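Local structure of beta-hydroxyacyl-(Acyl-carrier-protein) dehydratase FabA/FabZ (Xenorhabdus doucetiae, 6QSR) at the interface of chains B and A. The protein forms the ApeP half of the dehydratase heterocomplex ApeI:P, which serves dehydration in the type II polyketide synthase pathway to aryl polyene pigments. Sequence-based numbering; all coordinates share one arbitrary frame. Chains: chain A, Beta-hydroxyacyl-(Acyl-carrier-protein) dehydratase FabA/FabZ; chain B, AMP-dependent synthetase and ligase.

Contact 1: the interface of chains B and A. Residues chain B 33, 35-36, 38, 73; chain A 104-107, 169.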
ATOM      1  N   PHE B  33       5.806  -5.026  11.097  1.00 25.12           N
ATOM      2  CA  PHE B  33       6.039  -6.472  11.130  1.00 24.91           C
ATOM      3  C   PHE B  33       6.498  -6.900  12.529  1.00 27.74           C
ATOM      4  O   PHE B  33       6.906  -6.051  13.328  1.00 28.38           O
ATOM      5  CB  PHE B  33       7.121  -6.832  10.108  1.00 24.60           C
ATOM      6  CG  PHE B  33       6.753  -6.479   8.698  1.00 24.88           C
ATOM      7  CD1 PHE B  33       5.971  -7.337   7.941  1.00 25.23           C
ATOM      8  CD2 PHE B  33       7.173  -5.280   8.134  1.00 23.95           C
ATOM      9  CE1 PHE B  33       5.619  -7.007   6.640  1.00 25.19           C
ATOM     10  CE2 PHE B  33       6.821  -4.942   6.837  1.00 23.35           C
ATOM     11  CZ  PHE B  33       6.042  -5.808   6.087  1.00 23.77           C
ATOM     12  N   VAL B  35       9.319  -8.334  13.559  1.00 38.22           N
ATOM     13  CA  VAL B  35      10.720  -7.908  13.805  1.00 39.80           C
ATOM     14  C   VAL B  35      10.964  -6.385  13.753  1.00 35.55           C
ATOM     15  O   VAL B  35      11.978  -5.907  14.265  1.00 33.08           O
ATOM     16  CB  VAL B  35      11.745  -8.599  12.858  1.00 43.34           C
ATOM     17  CG1 VAL B  35      11.626 -10.117  12.927  1.00 47.39           C
ATOM     18  CG2 VAL B  35      11.630  -8.094  11.425  1.00 40.84           C
ATOM     19  N   GLN B  36      10.070  -5.639  13.105  1.00 31.26           N
ATOM     20  CA  GLN B  36      10.171  -4.177  13.019  1.00 30.21           C
ATOM     21  C   GLN B  36       8.814  -3.600  12.646  1.00 28.36           C
ATOM     22  O   GLN B  36       8.301  -3.940  11.568  1.00 27.58           O
ATOM     23  CB  GLN B  36      11.167  -3.762  11.929  1.00 28.93           C
ATOM     24  CG  GLN B  36      11.172  -2.263  11.602  1.00 28.63           C
ATOM     25  CD  GLN B  36      11.769  -1.407  12.701  1.00 30.10           C
ATOM     26  OE1 GLN B  36      12.842  -1.712  13.214  1.00 32.78           O
ATOM     27  NE2 GLN B  36      11.090  -0.317  13.047  1.00 27.37           N
ATOM     28  N   LEU B  38       6.800  -1.118  10.743  1.00 25.26           N
ATOM     29  CA  LEU B  38       7.014  -0.186   9.639  1.00 27.39           C
ATOM     30  C   LEU B  38       5.666   0.285   9.147  1.00 27.79           C
ATOM     31  O   LEU B  38       4.739  -0.518   9.041  1.00 26.52           O
ATOM     32  CB  LEU B  38       7.731  -0.869   8.476  1.00 30.17           C
ATOM     33  CG  LEU B  38       9.190  -1.258   8.678  1.00 33.33           C
ATOM     34  CD1 LEU B  38       9.657  -2.091   7.494  1.00 31.14           C
ATOM     35  CD2 LEU B  38      10.058  -0.018   8.852  1.00 35.10           C
ATOM     36  N   PRO B  73      12.207   4.312   5.275  1.00 30.87           N
ATOM     37  CA  PRO B  73      11.219   3.632   6.123  1.00 31.80           C
ATOM     38  C   PRO B  73      10.762   4.479   7.307  1.00 31.14           C
ATOM     39  O   PRO B  73      11.568   5.214   7.897  1.00 33.17           O
ATOM     40  CB  PRO B  73      11.953   2.384   6.620  1.00 32.26           C
ATOM     41  CG  PRO B  73      13.407   2.655   6.441  1.00 32.92           C
ATOM     42  CD  PRO B  73      13.582   3.831   5.527  1.00 32.81           C
TER
ATOM     43  N   ALA A 104      11.418 -11.810   6.879  1.00 33.35           N
ATOM     44  CA  ALA A 104      10.824 -11.161   8.054  1.00 30.73           C
ATOM     45  C   ALA A 104      10.323  -9.745   7.767  1.00 27.61           C
ATOM     46  O   ALA A 104       9.658  -9.146   8.618  1.00 27.17           O
ATOM     47  CB  ALA A 104      11.835 -11.129   9.198  1.00 29.82           C
ATOM     48  N   LEU A 105      10.633  -9.216   6.583  1.00 28.63           N
ATOM     49  CA  LEU A 105      10.325  -7.832   6.234  1.00 31.53           C
ATOM     50  C   LEU A 105      10.035  -7.715   4.758  1.00 30.70           C
ATOM     51  O   LEU A 105      10.664  -8.387   3.949  1.00 29.25           O
ATOM     52  CB  LEU A 105      11.519  -6.929   6.536  1.00 33.40           C
ATOM     53  CG  LEU A 105      11.874  -6.675   7.996  1.00 34.25           C
ATOM     54  CD1 LEU A 105      13.311  -6.190   8.094  1.00 39.63           C
ATOM     55  CD2 LEU A 105      10.905  -5.687   8.626  1.00 33.99           C
ATOM     56  N   GLY A 106       9.105  -6.832   4.416  1.00 30.25           N
ATOM     57  CA  GLY A 106       8.787  -6.529   3.024  1.00 30.87           C
ATOM     58  C   GLY A 106       8.533  -5.046   2.898  1.00 31.53           C
ATOM     59  O   GLY A 106       7.948  -4.435   3.792  1.00 29.45           O
ATOM     60  N   MET A 107       8.986  -4.463   1.796  1.00 30.19           N
ATOM     61  CA  MET A 107       8.813  -3.042   1.570  1.00 32.77           C
ATOM     62  C   MET A 107       8.350  -2.789   0.159  1.00 28.47           C
ATOM     63  O   MET A 107       8.867  -3.381  -0.788  1.00 27.77           O
ATOM     64  CB  MET A 107      10.131  -2.308   1.752  1.00 42.99           C
ATOM     65  CG  MET A 107      10.713  -2.394   3.140  1.00 47.59           C
ATOM     66  SD  MET A 107      12.209  -1.406   3.149  1.00 57.53           S
ATOM     67  CE  MET A 107      11.941  -0.501   4.658  1.00 58.05           C
ATOM     68  N   LEU A 169      18.037  -2.927   7.200  1.00 30.93           N
ATOM     69  CA  LEU A 169      17.062  -1.914   7.585  1.00 34.88           C
ATOM     70  C   LEU A 169      17.575  -0.964   8.674  1.00 34.30           C
ATOM     71  O   LEU A 169      17.338   0.244   8.597  1.00 33.92           O
ATOM     72  CB  LEU A 169      15.768  -2.594   8.035  1.00 37.12           C
ATOM     73  CG  LEU A 169      14.550  -1.714   8.278  1.00 40.44           C
ATOM     74  CD1 LEU A 169      14.156  -0.969   7.018  1.00 40.01           C
ATOM     75  CD2 LEU A 169      13.407  -2.592   8.759  1.00 46.92           C
TER
HETATM   76  O   HOH W   1       8.789  -9.950  11.036  1.00 26.87           O
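A:Leu105, B:Val35 and B:Leu38 bury the most surface where loops of ApeI (chain B) meet the loop of ApeP (chain A) that leads into strand A:107-116. A:Leu105 pushes its branched end between several side chains of chain B. Its CG lies 3.7 Å from CG2 of B:Val35, and its CD2 touches the same methyl as well as CD2 of the B:Phe33 ring and CB of B:Gln36. B:Val35 offers CG2 because chi1 of -55° sets CG1 anti to the carbonyl carbon and leaves CG2 between the backbone N and that carbon. B:Leu38 crosses A:Leu105 at about a right angle, and its CD1 lies 4.0 Å from A:Met107 CE.

Farther along, B:Pro73 covers the end of A:Met107, whose chain is bent at chi3 (133°); the ring CB and the CE methyl pack tightly at 3.5 Å. A:Leu169, on helix A:166-174, splits its contacts, CD1 meeting B:Pro73 CG, while CD2 lies 3.6 Å from B:Gln36 CG. A water molecule provides a polar link across this largely apolar patch, lying 3.0 Å from the backbone N of B:Val35 and 2.7 Å from the carbonyl O of A:Ala104.

Contact 2: the interface of chains B and A. Residues chain B 62-65; chain A 112-116.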
ATOM      1  N   PHE B  62     -11.028   8.925  -5.855  1.00 22.26           N
ATOM      2  CA  PHE B  62      -9.780   8.344  -6.317  1.00 22.54           C
ATOM      3  C   PHE B  62      -9.868   7.786  -7.742  1.00 20.57           C
ATOM      4  O   PHE B  62     -10.833   7.097  -8.076  1.00 20.94           O
ATOM      5  CB  PHE B  62      -9.368   7.217  -5.369  1.00 22.06           C
ATOM      6  CG  PHE B  62      -8.152   6.468  -5.825  1.00 21.35           C
ATOM      7  CD1 PHE B  62      -6.908   7.075  -5.788  1.00 20.65           C
ATOM      8  CD2 PHE B  62      -8.247   5.161  -6.283  1.00 19.11           C
ATOM      9  CE1 PHE B  62      -5.776   6.401  -6.212  1.00 18.79           C
ATOM     10  CE2 PHE B  62      -7.115   4.485  -6.712  1.00 18.35           C
ATOM     11  CZ  PHE B  62      -5.876   5.100  -6.667  1.00 17.03           C
ATOM     12  N   SER B  63      -8.843   8.058  -8.555  1.00 20.47           N
ATOM     13  CA  SER B  63      -8.732   7.498  -9.904  1.00 23.88           C
ATOM     14  C   SER B  63      -7.454   6.672 -10.117  1.00 23.86           C
ATOM     15  O   SER B  63      -7.520   5.520 -10.551  1.00 24.49           O
ATOM     16  CB  SER B  63      -8.797   8.614 -10.947  1.00 26.05           C
ATOM     17  OG  SER B  63      -8.865   8.064 -12.239  1.00 26.46           O
ATOM     18  N   SER B  64      -6.297   7.266  -9.840  1.00 22.53           N
ATOM     19  CA  SER B  64      -5.028   6.553 -10.028  1.00 23.45           C
ATOM     20  C   SER B  64      -3.914   7.098  -9.164  1.00 22.85           C
ATOM     21  O   SER B  64      -3.988   8.232  -8.695  1.00 20.44           O
ATOM     22  CB  SER B  64      -4.582   6.642 -11.486  1.00 26.37           C
ATOM     23  OG  SER B  64      -4.244   7.970 -11.834  1.00 26.88           O
ATOM     24  N   ILE B  65      -2.900   6.261  -8.948  1.00 22.46           N
ATOM     25  CA  ILE B  65      -1.603   6.694  -8.440  1.00 22.00           C
ATOM     26  C   ILE B  65      -0.706   6.652  -9.669  1.00 20.22           C
ATOM     27  O   ILE B  65      -0.269   5.580 -10.086  1.00 19.50           O
ATOM     28  CB  ILE B  65      -1.072   5.776  -7.309  1.00 22.68           C
ATOM     29  CG1 ILE B  65      -2.109   5.653  -6.184  1.00 24.18           C
ATOM     30  CG2 ILE B  65       0.241   6.313  -6.743  1.00 22.56           C
ATOM     31  CD1 ILE B  65      -1.946   4.415  -5.325  1.00 25.94           C
TER
ATOM     32  N   ARG A 112       3.699   2.734 -10.249  1.00 15.77           N
ATOM     33  CA  ARG A 112       3.639   3.505 -11.473  1.00 17.57           C
ATOM     34  C   ARG A 112       2.348   3.176 -12.185  1.00 17.21           C
ATOM     35  O   ARG A 112       2.045   1.999 -12.385  1.00 15.92           O
ATOM     36  CB  ARG A 112       4.810   3.143 -12.389  1.00 21.11           C
ATOM     37  CG  ARG A 112       6.145   3.684 -11.921  1.00 26.54           C
ATOM     38  CD  ARG A 112       7.291   3.208 -12.809  1.00 34.41           C
ATOM     39  NE  ARG A 112       7.410   4.031 -14.017  1.00 43.88           N
ATOM     40  CZ  ARG A 112       7.915   3.632 -15.188  1.00 48.63           C
ATOM     41  NH1 ARG A 112       8.377   2.390 -15.377  1.00 52.68           N
ATOM     42  NH2 ARG A 112       7.958   4.496 -16.200  1.00 47.22           N
ATOM     43  N   ALA A 113       1.601   4.221 -12.544  1.00 17.10           N
ATOM     44  CA  ALA A 113       0.337   4.115 -13.274  1.00 17.84           C
ATOM     45  C   ALA A 113      -0.592   3.025 -12.726  1.00 17.20           C
ATOM     46  O   ALA A 113      -1.103   2.153 -13.446  1.00 17.32           O
ATOM     47  CB  ALA A 113       0.609   3.957 -14.755  1.00 19.94           C
ATOM     48  N   VAL A 114      -0.795   3.081 -11.414  1.00 16.77           N
ATOM     49  CA  VAL A 114      -1.772   2.219 -10.767  1.00 16.02           C
ATOM     50  C   VAL A 114      -3.131   2.883 -10.996  1.00 17.65           C
ATOM     51  O   VAL A 114      -3.527   3.770 -10.259  1.00 20.71           O
ATOM     52  CB  VAL A 114      -1.431   1.967  -9.286  1.00 15.12           C
ATOM     53  CG1 VAL A 114      -2.439   1.007  -8.669  1.00 15.68           C
ATOM     54  CG2 VAL A 114      -0.010   1.424  -9.180  1.00 14.89           C
ATOM     55  N   ARG A 115      -3.818   2.456 -12.058  1.00 20.09           N
ATOM     56  CA  ARG A 115      -5.043   3.105 -12.523  1.00 19.77           C
ATOM     57  C   ARG A 115      -6.248   2.215 -12.243  1.00 19.28           C
ATOM     58  O   ARG A 115      -6.249   1.043 -12.607  1.00 18.64           O
ATOM     59  CB  ARG A 115      -4.933   3.418 -14.019  1.00 20.76           C
ATOM     60  CG  ARG A 115      -3.749   4.320 -14.333  1.00 23.97           C
ATOM     61  CD  ARG A 115      -3.916   5.075 -15.626  1.00 28.28           C
ATOM     62  NE  ARG A 115      -2.831   6.045 -15.800  1.00 28.69           N
ATOM     63  CZ  ARG A 115      -1.840   5.966 -16.688  1.00 27.27           C
ATOM     64  NH1 ARG A 115      -1.746   4.954 -17.558  1.00 28.37           N
ATOM     65  NH2 ARG A 115      -0.929   6.933 -16.720  1.00 25.84           N
ATOM     66  N   CYS A 116      -7.254   2.798 -11.593  1.00 21.61           N
ATOM     67  CA  CYS A 116      -8.444   2.077 -11.153  0.50 22.06           C
ATOM     68  C   CYS A 116      -9.649   2.558 -11.964  1.00 22.39           C
ATOM     69  O   CYS A 116      -9.831   3.752 -12.145  1.00 24.31           O
ATOM     70  CB  CYS A 116      -8.653   2.316  -9.652  0.50 21.50           C
ATOM     71  SG  CYS A 116      -9.641   1.070  -8.791  0.50 22.93           S
TER
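B:Phe62 brings the CE2 corner of its ring to within 4.0 Å of CB of A:Cys116, a light apolar touch beside an antiparallel beta pairing between two hotdog-fold subunits. The phenyl group extends along the strand because CG is anti to the backbone N (chi1 175°), while SG of A:Cys116 is likewise anti to its own N, leaving CB as the part that meets the ring. The backbone N of B:Ser64 lies over one face of the same ring, offset toward its rim. A second carbon contact joins B:Ser64 and A:Arg115: CB of the serine packs 3.7 Å from the arginine CA and also lies close to its CG.

Around these contacts, the backbones of strands B:61-70 and A:107-116 are joined by hydrogen bonds. B:Ile65 and A:Val114 exchange a reciprocal pair, with B:Ile65 N giving to A:Val114 O at 2.9 Å and A:Val114 N giving to B:Ile65 O. In each, the donor is tilted out of the acceptor's carbonyl plane, by 25° and 30° respectively. A:Cys116 N donates to B:Ser63 O at 2.9 Å, approaching almost straight in line with the carbonyl bond. Beyond the paired backbones, A:Arg115 runs extended from CG to NE, and within chain A the CB of A:Ala113 sits 3.7 Å above its guanidinium plane, over the centre.

Contact 3: the interface of chains B and A. Residues chain B 41-42, 45, 65; chain A 77-78, 80-81.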
ATOM      1  N   GLY B  41       3.155   1.578   2.953  1.00 22.42           N
ATOM      2  CA  GLY B  41       3.024   2.575   1.877  1.00 22.58           C
ATOM      3  C   GLY B  41       1.582   2.991   1.628  1.00 22.69           C
ATOM      4  O   GLY B  41       1.296   4.172   1.402  1.00 22.72           O
ATOM      5  N   VAL B  42       0.674   2.021   1.680  1.00 20.99           N
ATOM      6  CA  VAL B  42      -0.760   2.289   1.526  1.00 20.25           C
ATOM      7  C   VAL B  42      -1.363   3.211   2.600  1.00 19.91           C
ATOM      8  O   VAL B  42      -2.297   3.949   2.310  1.00 18.61           O
ATOM      9  CB  VAL B  42      -1.567   0.976   1.422  1.00 19.26           C
ATOM     10  CG1 VAL B  42      -1.677   0.258   2.769  1.00 18.11           C
ATOM     11  CG2 VAL B  42      -2.946   1.224   0.828  1.00 19.38           C
ATOM     12  N   ILE B  45      -0.721   6.742   1.594  1.00 20.78           N
ATOM     13  CA  ILE B  45      -1.683   7.119   0.542  1.00 21.15           C
ATOM     14  C   ILE B  45      -3.069   7.368   1.163  1.00 21.94           C
ATOM     15  O   ILE B  45      -3.750   8.346   0.802  1.00 20.68           O
ATOM     16  CB  ILE B  45      -1.730   6.067  -0.581  1.00 20.58           C
ATOM     17  CG1 ILE B  45      -0.376   6.024  -1.301  1.00 22.79           C
ATOM     18  CG2 ILE B  45      -2.821   6.389  -1.601  1.00 20.07           C
ATOM     19  CD1 ILE B  45      -0.089   4.717  -1.984  1.00 25.14           C
ATOM     20  N   ILE B  65      -2.900   6.261  -8.948  1.00 22.46           N
ATOM     21  CA  ILE B  65      -1.603   6.694  -8.440  1.00 22.00           C
ATOM     22  C   ILE B  65      -0.706   6.652  -9.669  1.00 20.22           C
ATOM     23  O   ILE B  65      -0.269   5.580 -10.086  1.00 19.50           O
ATOM     24  CB  ILE B  65      -1.072   5.776  -7.309  1.00 22.68           C
ATOM     25  CG1 ILE B  65      -2.109   5.653  -6.184  1.00 24.18           C
ATOM     26  CG2 ILE B  65       0.241   6.313  -6.743  1.00 22.56           C
ATOM     27  CD1 ILE B  65      -1.946   4.415  -5.325  1.00 25.94           C
TER
ATOM     28  N   TRP A  77      -7.411   2.784  -3.729  1.00 18.06           N
ATOM     29  CA  TRP A  77      -5.978   2.864  -3.437  1.00 17.33           C
ATOM     30  C   TRP A  77      -5.387   1.663  -2.695  1.00 17.42           C
ATOM     31  O   TRP A  77      -4.178   1.405  -2.802  1.00 16.70           O
ATOM     32  CB  TRP A  77      -5.618   4.177  -2.725  1.00 16.29           C
ATOM     33  CG  TRP A  77      -6.316   4.460  -1.424  1.00 16.52           C
ATOM     34  CD1 TRP A  77      -5.934   4.052  -0.183  1.00 15.56           C
ATOM     35  CD2 TRP A  77      -7.477   5.281  -1.239  1.00 16.15           C
ATOM     36  NE1 TRP A  77      -6.799   4.539   0.756  1.00 16.41           N
ATOM     37  CE2 TRP A  77      -7.754   5.302   0.139  1.00 16.10           C
ATOM     38  CE3 TRP A  77      -8.327   5.979  -2.112  1.00 16.07           C
ATOM     39  CZ2 TRP A  77      -8.843   6.006   0.683  1.00 16.18           C
ATOM     40  CZ3 TRP A  77      -9.411   6.687  -1.571  1.00 16.04           C
ATOM     41  CH2 TRP A  77      -9.655   6.694  -0.187  1.00 16.89           C
ATOM     42  N   PHE A  78      -6.227   0.889  -2.006  1.00 18.46           N
ATOM     43  CA  PHE A  78      -5.789  -0.396  -1.430  1.00 17.43           C
ATOM     44  C   PHE A  78      -5.355  -1.453  -2.469  1.00 18.57           C
ATOM     45  O   PHE A  78      -4.750  -2.458  -2.103  1.00 20.23           O
ATOM     46  CB  PHE A  78      -6.850  -0.969  -0.477  1.00 16.23           C
ATOM     47  CG  PHE A  78      -6.916  -0.250   0.826  1.00 17.58           C
ATOM     48  CD1 PHE A  78      -6.106  -0.636   1.881  1.00 19.28           C
ATOM     49  CD2 PHE A  78      -7.738   0.861   0.988  1.00 18.06           C
ATOM     50  CE1 PHE A  78      -6.133   0.057   3.078  1.00 19.44           C
ATOM     51  CE2 PHE A  78      -7.772   1.557   2.184  1.00 18.30           C
ATOM     52  CZ  PHE A  78      -6.968   1.153   3.238  1.00 19.70           C
ATOM     53  N   ILE A  80      -2.871  -1.132  -4.431  1.00 20.06           N
ATOM     54  CA  ILE A  80      -1.414  -1.233  -4.347  1.00 21.73           C
ATOM     55  C   ILE A  80      -0.950  -2.197  -3.256  1.00 19.57           C
ATOM     56  O   ILE A  80       0.028  -2.927  -3.462  1.00 18.74           O
ATOM     57  CB  ILE A  80      -0.691   0.128  -4.191  1.00 23.39           C
ATOM     58  CG1 ILE A  80      -1.115   0.887  -2.931  1.00 23.02           C
ATOM     59  CG2 ILE A  80      -0.934   0.969  -5.427  1.00 29.32           C
ATOM     60  CD1 ILE A  80       0.026   1.244  -2.007  1.00 26.89           C
ATOM     61  N   GLU A  81      -1.663  -2.228  -2.129  1.00 20.13           N
ATOM     62  CA  GLU A  81      -1.326  -3.124  -1.019  1.00 19.70           C
ATOM     63  C   GLU A  81      -1.702  -4.574  -1.318  1.00 19.32           C
ATOM     64  O   GLU A  81      -0.976  -5.484  -0.937  1.00 21.50           O
ATOM     65  CB  GLU A  81      -1.996  -2.677   0.288  1.00 19.84           C
ATOM     66  CG  GLU A  81      -1.609  -3.488   1.533  1.00 24.72           C
ATOM     67  CD  GLU A  81      -0.127  -3.420   1.892  1.00 28.55           C
ATOM     68  OE1 GLU A  81       0.576  -2.511   1.408  1.00 34.80           O
ATOM     69  OE2 GLU A  81       0.346  -4.278   2.669  1.00 25.15           O
TER
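B:Val42 and A:Ile80, both in regular helical backbone conformation, bring the first turn of helix B:41-56 against the start of helix A:79-97, where the central helices of the two hotdog folds meet beside the 3-10 turn A:76-78. B:Val42 buries 78 Å², and its isopropyl group is shared among several partners. CG2, anti to the backbone N, lies over one face of the A:Phe78 ring, displaced toward CD1, which is 3.8 Å away, and is also near the carbonyl O of A:Trp77. The other methyl, CG1, packs against the aliphatic part of A:Glu81 and has that residue's carboxylate OE1 3.8 Å away, a van der Waals contact.

A:Ile80 rises between the helix and strand B:61-70. With chi1 at 60°, its CG1 sits between the backbone N and the carbonyl carbon and leads CD1 toward chain B. There CD1 meets CD1 of B:Ile45 tip to tip at a tight 3.5 Å and also lies 3.8 Å from CA of B:Val42. The CG2 branch of A:Ile80 points to the strand, touching CD1 of B:Ile65 at 3.6 Å as the two side chains cross at about a right angle. The other branch of B:Ile45, CG2, slides past A:Trp77 and meets its CB at 3.7 Å, close to the attachment point of the indole.

Contacts 2 and 3 are neighbours, their C-alpha centres about 9 Å apart, and share B:Ile65, whose backbone serves the strand pairing while its side chain turns to the helices. Contact 1 lies about 17 Å from contact 3 and 25 Å from contact 2. Strand A:107-116 nevertheless spans much of this distance: its first residue belongs to contact 1 and its last to contact 2. Together they combine strand pairing across the chains, facing helices, and loops with the C-terminal helix of ApeP, consistent with the ApeI:P heterocomplex being a hotdog dimer built from two different subunits.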